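Local structure of endo-beta-mannanase (Opitutaceae bacterium TAV5, 7BOB) at residues A[17-22]-A[54-59]; A[205-210]-A[392-397]; A[263-268]-A[304-309]; A[452-457]-A[481-486]; A[498-503]-A[511-516]. The protein hydrolyses beta-1,4-mannosidic linkages as a family 5 glycoside hydrolase, probably trimming mannose from chain ends of manno-oligosaccharides in the termite hindgut. All blocks are in the same frame, centred on the assembly; numbering follows the deposited sequence.

Contact 1: A[17-22]-A[54-59]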
# COMPACT_ATOMS: atom_id res chain seq x y z
N PHE A 17 1.37 45.16 15.64
CA PHE A 17 1.57 45.26 14.20
C PHE A 17 1.21 43.96 13.50
O PHE A 17 1.25 42.87 14.07
CB PHE A 17 2.99 45.73 13.84
CG PHE A 17 4.02 44.67 13.87
CD1 PHE A 17 4.46 44.11 12.68
CD2 PHE A 17 4.57 44.25 15.07
CE1 PHE A 17 5.43 43.12 12.68
CE2 PHE A 17 5.55 43.25 15.10
CZ PHE A 17 5.99 42.69 13.90
N ILE A 18 0.79 44.12 12.25
CA ILE A 18 0.34 43.06 11.37
C ILE A 18 1.44 42.83 10.35
O ILE A 18 1.64 43.67 9.45
CB ILE A 18 -0.99 43.41 10.68
CG1 ILE A 18 -2.04 43.90 11.69
CG2 ILE A 18 -1.49 42.22 9.90
CD1 ILE A 18 -2.47 42.89 12.72
N PRO A 19 2.19 41.74 10.45
CA PRO A 19 3.19 41.45 9.41
C PRO A 19 2.50 41.34 8.05
O PRO A 19 1.49 40.66 7.91
CB PRO A 19 3.79 40.11 9.86
CG PRO A 19 3.59 40.10 11.34
CD PRO A 19 2.27 40.79 11.58
N VAL A 20 3.00 42.09 7.08
CA VAL A 20 2.57 41.96 5.69
C VAL A 20 3.80 42.07 4.82
O VAL A 20 4.71 42.87 5.10
CB VAL A 20 1.48 42.99 5.30
CG1 VAL A 20 0.21 42.83 6.14
CG2 VAL A 20 1.98 44.42 5.41
N GLY A 21 3.85 41.28 3.76
CA GLY A 21 5.04 41.24 2.91
C GLY A 21 5.08 39.94 2.12
O GLY A 21 4.05 39.34 1.84
N ALA A 22 6.31 39.53 1.79
CA ALA A 22 6.55 38.44 0.85
C ALA A 22 7.68 37.55 1.33
O ALA A 22 8.65 38.02 1.95
CB ALA A 22 6.92 38.95 -0.56
N PHE A 54 5.00 47.09 2.66
CA PHE A 54 5.30 45.89 3.41
C PHE A 54 6.17 46.22 4.61
O PHE A 54 7.00 47.13 4.57
CB PHE A 54 6.01 44.86 2.52
CG PHE A 54 5.15 44.33 1.40
CD1 PHE A 54 3.77 44.44 1.46
CD2 PHE A 54 5.72 43.70 0.29
CE1 PHE A 54 2.96 43.93 0.43
CE2 PHE A 54 4.94 43.21 -0.74
CZ PHE A 54 3.55 43.32 -0.68
N ASN A 55 5.98 45.49 5.70
CA ASN A 55 6.76 45.72 6.90
C ASN A 55 7.53 44.48 7.35
O ASN A 55 8.17 44.52 8.41
CB ASN A 55 5.84 46.21 8.04
CG ASN A 55 4.77 45.18 8.41
OD1 ASN A 55 4.94 43.97 8.16
ND2 ASN A 55 3.67 45.65 9.00
N THR A 56 7.48 43.38 6.59
CA THR A 56 8.21 42.16 6.92
C THR A 56 8.70 41.48 5.64
O THR A 56 8.14 41.64 4.56
CB THR A 56 7.35 41.18 7.71
OG1 THR A 56 6.11 41.00 7.02
CG2 THR A 56 7.04 41.70 9.11
N VAL A 57 9.77 40.70 5.78
CA VAL A 57 10.26 39.89 4.67
C VAL A 57 10.75 38.58 5.26
O VAL A 57 11.54 38.58 6.21
CB VAL A 57 11.37 40.59 3.86
CG1 VAL A 57 12.58 41.01 4.74
CG2 VAL A 57 11.81 39.72 2.65
N ARG A 58 10.22 37.47 4.75
CA ARG A 58 10.67 36.14 5.14
C ARG A 58 11.75 35.68 4.16
O ARG A 58 11.56 35.74 2.94
CB ARG A 58 9.52 35.14 5.15
CG ARG A 58 9.94 33.72 5.52
CD ARG A 58 8.73 32.89 5.89
NE ARG A 58 9.06 31.51 6.28
CZ ARG A 58 8.63 30.42 5.63
NH1 ARG A 58 7.90 30.51 4.51
NH2 ARG A 58 8.94 29.22 6.09
N PHE A 59 12.88 35.24 4.70
CA PHE A 59 13.94 34.73 3.85
C PHE A 59 14.60 33.55 4.54
O PHE A 59 14.39 33.28 5.72
CB PHE A 59 14.93 35.85 3.48
CG PHE A 59 15.73 36.38 4.64
CD1 PHE A 59 15.48 37.64 5.14
CD2 PHE A 59 16.78 35.65 5.18
CE1 PHE A 59 16.22 38.16 6.19
CE2 PHE A 59 17.53 36.17 6.25
CZ PHE A 59 17.24 37.41 6.75
O HOH W 1 8.38 41.64 2.04

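Contact 2: A[205-210]-A[392-397]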
# COMPACT_ATOMS: atom_id res chain seq x y z
N GLY A 205 3.95 14.16 12.57
CA GLY A 205 4.58 14.49 13.83
C GLY A 205 4.55 15.97 14.16
O GLY A 205 4.93 16.35 15.28
N TRP A 206 4.10 16.83 13.23
CA TRP A 206 3.95 18.26 13.49
C TRP A 206 2.47 18.51 13.75
O TRP A 206 1.67 18.65 12.82
CB TRP A 206 4.51 19.08 12.32
CG TRP A 206 6.03 19.02 12.27
CD1 TRP A 206 6.80 18.11 11.59
CD2 TRP A 206 6.94 19.90 12.95
NE1 TRP A 206 8.14 18.37 11.80
CE2 TRP A 206 8.25 19.46 12.63
CE3 TRP A 206 6.79 21.01 13.79
CZ2 TRP A 206 9.40 20.10 13.12
CZ3 TRP A 206 7.92 21.64 14.28
CH2 TRP A 206 9.21 21.19 13.93
N ARG A 207 2.10 18.53 15.03
CA ARG A 207 0.71 18.34 15.43
C ARG A 207 0.15 19.57 16.12
O ARG A 207 0.85 20.31 16.81
CB ARG A 207 0.58 17.16 16.38
CG ARG A 207 0.94 15.83 15.74
CD ARG A 207 1.17 14.78 16.80
NE ARG A 207 1.17 13.44 16.23
CZ ARG A 207 1.28 12.33 16.96
NH1 ARG A 207 1.40 12.42 18.28
NH2 ARG A 207 1.25 11.14 16.36
N LEU A 208 -1.15 19.77 15.90
CA LEU A 208 -1.96 20.69 16.68
C LEU A 208 -2.56 19.91 17.83
O LEU A 208 -3.44 19.08 17.62
CB LEU A 208 -3.08 21.29 15.83
CG LEU A 208 -2.69 21.94 14.50
CD1 LEU A 208 -3.93 22.33 13.72
CD2 LEU A 208 -1.83 23.17 14.77
N GLY A 209 -2.09 20.15 19.05
CA GLY A 209 -2.81 19.58 20.17
C GLY A 209 -2.02 18.65 21.07
O GLY A 209 -1.84 17.46 20.77
N GLY A 210 -1.52 19.22 22.17
CA GLY A 210 -1.05 18.45 23.30
C GLY A 210 -1.66 18.98 24.59
O GLY A 210 -2.52 19.87 24.57
N HIS A 392 -8.59 12.83 20.24
CA HIS A 392 -7.39 12.18 19.71
C HIS A 392 -7.46 12.27 18.20
O HIS A 392 -8.27 11.58 17.56
CB HIS A 392 -7.27 10.74 20.18
CG HIS A 392 -7.48 10.56 21.66
ND1 HIS A 392 -6.47 10.75 22.58
CD2 HIS A 392 -8.59 10.24 22.37
CE1 HIS A 392 -6.95 10.54 23.80
NE2 HIS A 392 -8.24 10.23 23.70
N TYR A 393 -6.64 13.13 17.63
CA TYR A 393 -6.68 13.49 16.23
C TYR A 393 -5.62 12.76 15.41
O TYR A 393 -5.90 12.35 14.27
CB TYR A 393 -6.53 15.01 16.09
CG TYR A 393 -6.76 15.56 14.70
CD1 TYR A 393 -5.74 15.58 13.74
CD2 TYR A 393 -8.00 16.10 14.35
CE1 TYR A 393 -5.96 16.11 12.47
CE2 TYR A 393 -8.23 16.63 13.08
CZ TYR A 393 -7.22 16.63 12.14
OH TYR A 393 -7.49 17.14 10.89
N TYR A 394 -4.43 12.56 15.96
CA TYR A 394 -3.32 11.96 15.22
C TYR A 394 -3.16 10.52 15.66
O TYR A 394 -3.26 10.20 16.85
CB TYR A 394 -2.03 12.76 15.45
CG TYR A 394 -2.17 14.22 15.06
CD1 TYR A 394 -1.91 14.64 13.76
CD2 TYR A 394 -2.58 15.17 15.99
CE1 TYR A 394 -2.04 15.97 13.38
CE2 TYR A 394 -2.72 16.52 15.63
CZ TYR A 394 -2.45 16.90 14.33
OH TYR A 394 -2.61 18.21 13.95
N HIS A 395 -2.90 9.65 14.69
CA HIS A 395 -2.94 8.21 14.95
C HIS A 395 -1.57 7.58 15.23
O HIS A 395 -1.52 6.58 15.95
CB HIS A 395 -3.58 7.48 13.76
CG HIS A 395 -2.86 7.68 12.46
ND1 HIS A 395 -2.76 8.91 11.85
CD2 HIS A 395 -2.18 6.81 11.67
CE1 HIS A 395 -2.08 8.79 10.72
NE2 HIS A 395 -1.70 7.53 10.60
N ARG A 396 -0.47 8.11 14.69
CA ARG A 396 0.80 7.40 14.82
C ARG A 396 1.20 7.28 16.28
O ARG A 396 1.30 8.28 16.99
CB ARG A 396 1.89 8.10 14.01
CG ARG A 396 1.62 8.04 12.52
CD ARG A 396 2.53 8.99 11.77
NE ARG A 396 3.93 8.59 11.87
CZ ARG A 396 4.95 9.32 11.41
NH1 ARG A 396 4.72 10.48 10.80
NH2 ARG A 396 6.20 8.90 11.56
N ASN A 397 1.36 6.03 16.75
CA ASN A 397 1.83 5.72 18.11
C ASN A 397 0.93 6.32 19.19
O ASN A 397 1.38 6.57 20.31
CB ASN A 397 3.28 6.18 18.29
CG ASN A 397 4.22 5.39 17.42
OD1 ASN A 397 4.04 4.19 17.22
ND2 ASN A 397 5.22 6.07 16.85

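Contact 3: A[263-268]-A[304-309]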
# COMPACT_ATOMS: atom_id res chain seq x y z
N LEU A 263 -10.64 26.63 1.68
CA LEU A 263 -9.62 25.75 2.26
C LEU A 263 -8.71 26.50 3.22
O LEU A 263 -8.57 26.13 4.40
CB LEU A 263 -8.79 25.11 1.14
CG LEU A 263 -9.53 24.12 0.26
CD1 LEU A 263 -8.73 23.90 -1.02
CD2 LEU A 263 -9.73 22.82 1.03
N LEU A 264 -8.07 27.56 2.75
CA LEU A 264 -7.11 28.27 3.60
C LEU A 264 -7.78 28.85 4.85
O LEU A 264 -7.27 28.60 5.96
CB LEU A 264 -6.38 29.31 2.74
CG LEU A 264 -5.09 29.95 3.24
CD1 LEU A 264 -4.15 28.90 3.76
CD2 LEU A 264 -4.43 30.76 2.10
N PRO A 265 -8.93 29.52 4.78
CA PRO A 265 -9.58 29.95 6.03
C PRO A 265 -9.91 28.80 6.96
O PRO A 265 -9.81 28.95 8.19
CB PRO A 265 -10.87 30.65 5.56
CG PRO A 265 -10.56 31.08 4.16
CD PRO A 265 -9.67 30.00 3.60
N PHE A 266 -10.30 27.65 6.41
CA PHE A 266 -10.55 26.48 7.25
C PHE A 266 -9.29 26.03 7.97
O PHE A 266 -9.32 25.75 9.18
CB PHE A 266 -11.13 25.35 6.41
CG PHE A 266 -11.07 24.02 7.10
CD1 PHE A 266 -12.07 23.65 8.01
CD2 PHE A 266 -10.02 23.14 6.85
CE1 PHE A 266 -12.00 22.41 8.65
CE2 PHE A 266 -9.96 21.89 7.49
CZ PHE A 266 -10.96 21.54 8.39
N TYR A 267 -8.16 25.94 7.24
CA TYR A 267 -6.89 25.57 7.88
C TYR A 267 -6.51 26.57 8.96
O TYR A 267 -6.03 26.18 10.04
CB TYR A 267 -5.77 25.50 6.85
CG TYR A 267 -5.94 24.39 5.82
CD1 TYR A 267 -6.32 23.12 6.21
CD2 TYR A 267 -5.69 24.63 4.48
CE1 TYR A 267 -6.47 22.12 5.28
CE2 TYR A 267 -5.83 23.62 3.54
CZ TYR A 267 -6.22 22.38 3.95
OH TYR A 267 -6.38 21.40 3.01
N VAL A 268 -6.69 27.87 8.68
CA VAL A 268 -6.37 28.90 9.67
C VAL A 268 -7.26 28.74 10.90
O VAL A 268 -6.78 28.80 12.04
CB VAL A 268 -6.51 30.30 9.05
CG1 VAL A 268 -6.36 31.42 10.11
CG2 VAL A 268 -5.48 30.48 7.93
N PRO A 304 -9.83 38.44 3.42
CA PRO A 304 -10.72 38.80 4.55
C PRO A 304 -11.18 37.57 5.34
O PRO A 304 -11.25 37.63 6.57
CB PRO A 304 -11.89 39.53 3.86
CG PRO A 304 -11.37 39.95 2.51
CD PRO A 304 -10.37 38.88 2.12
N ALA A 305 -11.47 36.45 4.66
CA ALA A 305 -11.84 35.25 5.40
C ALA A 305 -10.69 34.77 6.30
O ALA A 305 -10.91 34.40 7.46
CB ALA A 305 -12.27 34.15 4.43
N CYS A 306 -9.46 34.78 5.79
CA CYS A 306 -8.34 34.45 6.66
C CYS A 306 -8.24 35.40 7.83
O CYS A 306 -7.93 34.98 8.96
CB CYS A 306 -7.03 34.42 5.88
SG CYS A 306 -6.99 32.90 4.90
N ARG A 307 -8.52 36.69 7.61
CA ARG A 307 -8.55 37.65 8.71
C ARG A 307 -9.61 37.25 9.73
O ARG A 307 -9.33 37.13 10.93
CB ARG A 307 -8.81 39.06 8.18
CG ARG A 307 -8.61 40.18 9.22
CD ARG A 307 -9.72 41.25 9.18
NE ARG A 307 -9.72 42.03 7.94
CZ ARG A 307 -10.75 42.08 7.09
NH1 ARG A 307 -11.87 41.40 7.32
NH2 ARG A 307 -10.64 42.82 5.99
N GLU A 308 -10.85 37.04 9.27
CA GLU A 308 -11.91 36.64 10.18
C GLU A 308 -11.60 35.31 10.85
O GLU A 308 -11.96 35.12 12.02
CB GLU A 308 -13.24 36.57 9.44
CG GLU A 308 -13.66 37.94 8.85
CD GLU A 308 -14.01 39.01 9.92
OE1 GLU A 308 -15.21 39.35 10.04
OE2 GLU A 308 -13.09 39.56 10.59
N ALA A 309 -10.91 34.40 10.16
CA ALA A 309 -10.47 33.15 10.79
C ALA A 309 -9.35 33.37 11.81
O ALA A 309 -9.03 32.44 12.56
CB ALA A 309 -10.02 32.15 9.72

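Contact 4: A[452-457]-A[481-486]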
# COMPACT_ATOMS: atom_id res chain seq x y z
N THR A 452 -15.17 8.88 18.78
CA THR A 452 -15.26 9.57 20.06
C THR A 452 -15.20 8.56 21.18
O THR A 452 -15.96 7.58 21.18
CB THR A 452 -16.57 10.35 20.18
OG1 THR A 452 -17.65 9.43 20.02
CG2 THR A 452 -16.68 11.46 19.12
N GLY A 453 -14.32 8.78 22.15
CA GLY A 453 -14.19 7.86 23.26
C GLY A 453 -15.21 8.12 24.35
O GLY A 453 -16.07 9.01 24.26
N LEU A 454 -15.12 7.31 25.40
CA LEU A 454 -16.07 7.39 26.50
C LEU A 454 -16.07 8.77 27.16
O LEU A 454 -17.14 9.32 27.46
CB LEU A 454 -15.75 6.31 27.53
CG LEU A 454 -16.59 6.43 28.79
CD1 LEU A 454 -18.04 6.24 28.43
CD2 LEU A 454 -16.14 5.41 29.82
N ASP A 455 -14.88 9.34 27.41
CA ASP A 455 -14.83 10.64 28.07
C ASP A 455 -15.47 11.71 27.20
O ASP A 455 -16.24 12.55 27.69
CB ASP A 455 -13.38 11.02 28.41
CG ASP A 455 -12.39 10.72 27.27
OD1 ASP A 455 -12.85 10.29 26.18
OD2 ASP A 455 -11.16 10.92 27.45
N GLU A 456 -15.20 11.66 25.90
CA GLU A 456 -15.82 12.61 24.99
C GLU A 456 -17.33 12.50 25.02
O GLU A 456 -18.03 13.52 25.00
CB GLU A 456 -15.29 12.42 23.58
CG GLU A 456 -13.78 12.52 23.50
CD GLU A 456 -13.27 12.28 22.11
OE1 GLU A 456 -13.42 13.19 21.26
OE2 GLU A 456 -12.73 11.16 21.87
N ILE A 457 -17.85 11.27 25.07
CA ILE A 457 -19.31 11.08 25.09
C ILE A 457 -19.91 11.68 26.36
O ILE A 457 -20.88 12.44 26.30
CB ILE A 457 -19.67 9.59 24.94
CG1 ILE A 457 -19.29 9.10 23.55
CG2 ILE A 457 -21.16 9.37 25.17
CD1 ILE A 457 -18.90 7.63 23.49
N ALA A 481 -21.89 1.90 23.61
CA ALA A 481 -22.35 1.10 24.73
C ALA A 481 -23.38 1.89 25.53
O ALA A 481 -24.15 2.65 24.94
CB ALA A 481 -21.18 0.65 25.60
N GLN A 482 -23.41 1.74 26.86
CA GLN A 482 -24.46 2.41 27.63
C GLN A 482 -24.41 3.92 27.44
O GLN A 482 -25.42 4.54 27.13
CB GLN A 482 -24.37 2.06 29.11
CG GLN A 482 -24.62 0.58 29.44
CD GLN A 482 -23.33 -0.22 29.50
OE1 GLN A 482 -22.30 0.17 28.92
NE2 GLN A 482 -23.37 -1.35 30.21
N ALA A 483 -23.21 4.51 27.57
CA ALA A 483 -23.09 5.97 27.53
C ALA A 483 -23.62 6.53 26.21
O ALA A 483 -24.47 7.43 26.20
CB ALA A 483 -21.64 6.42 27.75
N MET A 484 -23.16 5.99 25.08
CA MET A 484 -23.64 6.49 23.80
C MET A 484 -25.14 6.23 23.63
O MET A 484 -25.87 7.09 23.11
CB MET A 484 -22.87 5.86 22.65
CG MET A 484 -23.20 6.47 21.30
SD MET A 484 -22.28 5.74 19.92
CE MET A 484 -20.62 6.35 20.26
N SER A 485 -25.63 5.06 24.07
CA SER A 485 -27.06 4.75 23.94
C SER A 485 -27.94 5.73 24.70
O SER A 485 -28.99 6.14 24.21
CB SER A 485 -27.35 3.32 24.40
OG SER A 485 -26.70 2.36 23.59
N ARG A 486 -27.53 6.12 25.92
CA ARG A 486 -28.31 7.12 26.66
C ARG A 486 -28.23 8.50 26.01
O ARG A 486 -29.16 9.30 26.17
CB ARG A 486 -27.83 7.20 28.11
CG ARG A 486 -27.91 5.86 28.82
CD ARG A 486 -27.73 5.97 30.33
NE ARG A 486 -26.37 6.37 30.70
CZ ARG A 486 -25.46 5.56 31.24
NH1 ARG A 486 -25.74 4.27 31.46
NH2 ARG A 486 -24.25 6.04 31.54

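Contact 5: A[498-503]-A[511-516]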
# COMPACT_ATOMS: atom_id res chain seq x y z
N ALA A 498 -24.59 -3.49 4.95
CA ALA A 498 -24.18 -2.11 4.70
C ALA A 498 -24.58 -1.66 3.30
O ALA A 498 -23.79 -1.05 2.59
CB ALA A 498 -22.67 -1.97 4.88
N THR A 499 -25.83 -1.94 2.92
CA THR A 499 -26.36 -1.53 1.64
C THR A 499 -26.88 -0.10 1.72
O THR A 499 -27.19 0.39 2.80
CB THR A 499 -27.48 -2.48 1.22
OG1 THR A 499 -28.49 -2.50 2.23
CG2 THR A 499 -26.92 -3.87 1.00
N PRO A 500 -27.00 0.58 0.58
CA PRO A 500 -27.34 2.02 0.61
C PRO A 500 -28.67 2.30 1.30
O PRO A 500 -29.62 1.51 1.24
CB PRO A 500 -27.40 2.40 -0.87
CG PRO A 500 -26.44 1.48 -1.52
CD PRO A 500 -26.59 0.16 -0.77
N ALA A 501 -28.73 3.44 1.98
CA ALA A 501 -29.95 3.91 2.59
C ALA A 501 -30.47 5.06 1.74
O ALA A 501 -29.73 6.02 1.47
CB ALA A 501 -29.73 4.34 4.03
N ILE A 502 -31.72 4.94 1.29
CA ILE A 502 -32.37 5.95 0.46
C ILE A 502 -33.46 6.60 1.30
O ILE A 502 -34.15 5.92 2.06
CB ILE A 502 -32.96 5.31 -0.81
CG1 ILE A 502 -31.86 4.57 -1.57
CG2 ILE A 502 -33.65 6.37 -1.69
CD1 ILE A 502 -32.23 4.25 -2.98
N THR A 503 -33.59 7.92 1.18
CA THR A 503 -34.43 8.66 2.11
C THR A 503 -34.86 9.98 1.45
O THR A 503 -34.57 10.24 0.28
CB THR A 503 -33.67 8.91 3.43
OG1 THR A 503 -34.59 9.40 4.42
CG2 THR A 503 -32.54 9.93 3.22
N GLU A 511 -29.42 9.65 -0.95
CA GLU A 511 -28.94 8.27 -0.90
C GLU A 511 -27.56 8.26 -0.27
O GLU A 511 -26.65 8.94 -0.76
CB GLU A 511 -28.90 7.64 -2.29
CG GLU A 511 -28.34 6.25 -2.29
CD GLU A 511 -28.18 5.71 -3.69
OE1 GLU A 511 -29.21 5.63 -4.40
OE2 GLU A 511 -27.04 5.40 -4.09
N PHE A 512 -27.40 7.50 0.81
CA PHE A 512 -26.14 7.34 1.52
C PHE A 512 -25.58 5.95 1.26
O PHE A 512 -26.18 4.95 1.68
CB PHE A 512 -26.33 7.57 3.02
CG PHE A 512 -26.88 8.91 3.35
CD1 PHE A 512 -26.08 10.03 3.28
CD2 PHE A 512 -28.21 9.06 3.69
CE1 PHE A 512 -26.58 11.29 3.58
CE2 PHE A 512 -28.72 10.33 3.98
CZ PHE A 512 -27.91 11.43 3.93
N THR A 513 -24.42 5.89 0.61
CA THR A 513 -23.75 4.62 0.32
C THR A 513 -22.65 4.28 1.31
O THR A 513 -22.16 3.15 1.28
CB THR A 513 -23.15 4.64 -1.08
OG1 THR A 513 -22.09 5.62 -1.12
CG2 THR A 513 -24.21 4.99 -2.12
N CYS A 514 -22.23 5.19 2.18
CA CYS A 514 -21.13 4.93 3.11
C CYS A 514 -21.63 4.94 4.54
O CYS A 514 -22.53 5.71 4.90
CB CYS A 514 -20.01 5.97 2.98
SG CYS A 514 -19.34 6.13 1.34
N PHE A 515 -21.01 4.11 5.37
CA PHE A 515 -21.40 3.94 6.75
C PHE A 515 -20.13 3.80 7.56
O PHE A 515 -19.11 3.31 7.06
CB PHE A 515 -22.33 2.71 6.90
CG PHE A 515 -23.58 2.83 6.07
CD1 PHE A 515 -23.61 2.34 4.77
CD2 PHE A 515 -24.70 3.49 6.55
CE1 PHE A 515 -24.74 2.49 3.98
CE2 PHE A 515 -25.83 3.63 5.77
CZ PHE A 515 -25.85 3.13 4.48
N LEU A 516 -20.18 4.28 8.80
CA LEU A 516 -18.94 4.44 9.54
C LEU A 516 -18.32 3.08 9.81
O LEU A 516 -18.99 2.15 10.26
CB LEU A 516 -19.19 5.20 10.85
CG LEU A 516 -17.96 5.90 11.44
CD1 LEU A 516 -17.56 7.13 10.61
CD2 LEU A 516 -18.20 6.29 12.90

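Contact 1: A[17-22]-A[54-59]
Hydrogen bonds do most of the work here, and the Asn55 side chain makes two of them. With CG between the backbone N and the carbonyl carbon (chi1 62°), its amide reaches back to the chain at 18-20: Asn55 ND2 donates to Ile18 O at 2.9 Å, almost straight and in the amide plane, while Asn55 OD1 accepts from Val20 N at 2.9 Å. Val20 O is gripped twice in return, by Asn55 N at 3.0 Å and, from above the carbonyl plane, by Thr56 N at 3.2 Å. An alanine at this asparagine would lose both hydrogen bonds of the side-chain amide and probably loosen the buried backbone of Ile18 and Val20. Farther on, Arg58 N reaches Ala22 O at 3.3 Å, and a water bridges Ala22 N and Thr56 O.

The apolar contacts are few. Gly21 CA makes a CH-pi contact over one face of the Phe54 ring, 3.7 Å from its centroid, and Thr56 CG2 rests on Pro19 CB at 3.7 Å.

These are the first two neighbouring strands, 20-23 and 56-62, of the parallel (beta/alpha)8 barrel; strand 311-316 flanks the first, strand 94-101 the second, and helix 75-89 packs on Val57 and Phe59.

Contact 2: A[205-210]-A[392-397]
Two irregular loops meet here, one from the (beta/alpha)8 barrel of the glycoside hydrolase domain and one from the following alpha/beta domain: 205-210 comes after the short helix 198-201, while the loop at 392-397 follows strand 385-389. The centre of the contact is the ring of Tyr394. Arg207 runs over one face of it, its chain extended from CG to NE and sliding past the tyrosine in the opposite direction; Arg207 CG makes a CH-pi contact 3.4 Å from the centroid of the Tyr394 ring, almost on the normal. Farther out the guanidinium passes beyond the ring, with Arg207 NE 3.4 Å from Tyr394 CB and the two planes 22° apart. Tyr393 CD1 covers the opposite ring face, so the phenol is held in a sandwich.

Both ends of this arrangement are tied down. At the tip, Tyr394 OH accepts from Leu208 N at 2.9 Å in a nearly straight bond (172°) and is also hydrogen-bonded to Gln199 O. At the other end, Arg207 NH2 meets a lone pair of Arg396 O at 2.9 Å, the oxygen lying in the guanidinium plane; the same NH2 has a salt bridge to Asp203, which probably offsets some of its charge. Arg396 turns at chi3 and binds the backbone O of Asp203 through NH1. A leucine in place of Tyr394 would lose the hydroxyl bonds to Leu208 and Gln199 and would probably leave Arg207 less well ordered. CH-pi packing of an arginine chain on a tyrosine face, hydrogen-bonded at both ends, makes this loop-loop junction between barrel and following domain.

Contact 3: A[263-268]-A[304-309]
Cys306 keeps SG anti to its carbonyl carbon and beside the backbone N (chi1 -75°), which points the sulfur into the groove between the two helices. Leu264 has CG anti to the backbone N (chi1 -164°), and Val268 sets CG1 in the same way, leaving CG2 beside its backbone N. The result is that three residues of 263-268 gather round one sulfur: Cys306 SG is 3.9 Å from Leu264 CG, 4.1 Å from Pro265 CG and 4.2 Å from Val268 CG2.

Beside the sulfur, at nearly the same height, the partner is Ala305; about a turn further on it is Ala309. The Pro265 ring presses on the methyl of the first, with Pro265 CG 3.5 Å from Ala305 CB. The methyl of the second fits between a carbonyl and a valine branch: Ala309 CB lies 3.6 Å from Pro265 O and 3.8 Å from Val268 CG1. Pro265 lacks an N-H for the turn before it, and helix 258-272 is kinked there; helix 292-309 has a kink at Pro304 as well. The side chains that meet are apolar, and backbone atoms such as Pro265 O and Cys306 O join them. With such small groups on the 304-309 side, the helices come close, the CA atoms of Pro265 and Cys306 being only 4.7 Å apart.

The inner sides of Leu264 and Val268 rest on strands 237-241 and 277-282, while Phe266 and Leu263 touch helix 406-422. Two successive helices running almost parallel, 13° apart, each following a strand of the inner sheet, are what the outer layer of a (beta/alpha)8 barrel is built from.

Contact 4: A[452-457]-A[481-486]
Ile457 reaches over Ala483 with its CG2 branch, which stands anti to the backbone N, and Ile457 CG2 comes within 3.9 Å of Ala483 CB. The methyl of Ala483 also meets Leu454, with Leu454 CD1 3.7 Å from Ala483 CB, so Ala483 is held between two branched side chains of the first turn of helix 454-465. The other branch of Ile457 crosses Met484 obliquely. That methionine is extended through CG and SD, then turned at its last torsion (-70°), which brings Met484 CE to 3.9 Å from Ile457 CD1; the methionine also packs on Trp472.

Helix 454-465 is the crossover of a beta-alpha-beta unit linking the parallel strands 444-448 and 469-473 of the mixed sheet, and the chain leaves the second strand to enter helix 482-488. The contact therefore packs the starts of two successive helices together. Each start is bonded in its own way: Glu456 OE2 takes Gly453 N at 2.9 Å from above the carboxylate plane, as in one half of a capping box, and Ala481 O accepts both Ser485 N and Ser485 OG. Asn333 of a neighbouring subunit packs on Leu454, and Ser336 of that same subunit on Ala481.

Contact 5: A[498-503]-A[511-516]
Glu511 and Phe515 lose the most surface here, with Ala501 next. Ala501 is the one bonded through its backbone: Ala501 N donates to Phe512 O at 3.0 Å, in the carbonyl plane, and Phe512 N answers to Ala501 O at 2.8 Å, nearly along the C=O axis. The two residues thus form a hydrogen-bonded antiparallel pair.

Glu511 belongs to the next, non-hydrogen-bonded pair, opposite Ile502. Its chain is extended, CG anti to the backbone N (chi1 177°), and lies side by side with the isoleucine, pointing the same way; Glu511 CG runs 4.0 Å from Ile502 CG1, and at the tip Glu511 OE1 lies 3.6 Å from Ile502 CD1, a van der Waals touch.

Phe515 lies beyond the strand and turns its ring back toward the chain at 498-501. The far end of the ring does the touching: Phe515 CE1 is 3.4 Å from Thr499 O, and Phe515 CZ lies 4.1 Å from Ala501 CB, while Ala501 N sits at the ring edge. Arg520 and Ala556 pack on the same ring, and Phe512 meets Trp579 edge-to-face.

The ladder is the open end of a beta hairpin, strands 501-505 and 508-512, lying beside strand 539-546 of the mixed sheet.

How the contacts relate
Following the chain, contact 1 closes the first loop, pairing the barrel strands on either side of helix 39-51. Contact 2 closes by far the longest, from the barrel to the loop after strand 385-389, and contact 3 is nested inside it, joining two outer barrel helices on the way. No two loops cross. Contacts 4 and 5 then come in series in the alpha/beta domain, each closing a short loop of its own: one packs two helix starts, the other a hairpin. Contact 2, the join between barrel and following domain, also touches contact 4, His392 CD2 lying 4.3 Å from Glu456 OE2. Contacts 1 and 5 are the pair farthest apart, with about 49 Å between their centres.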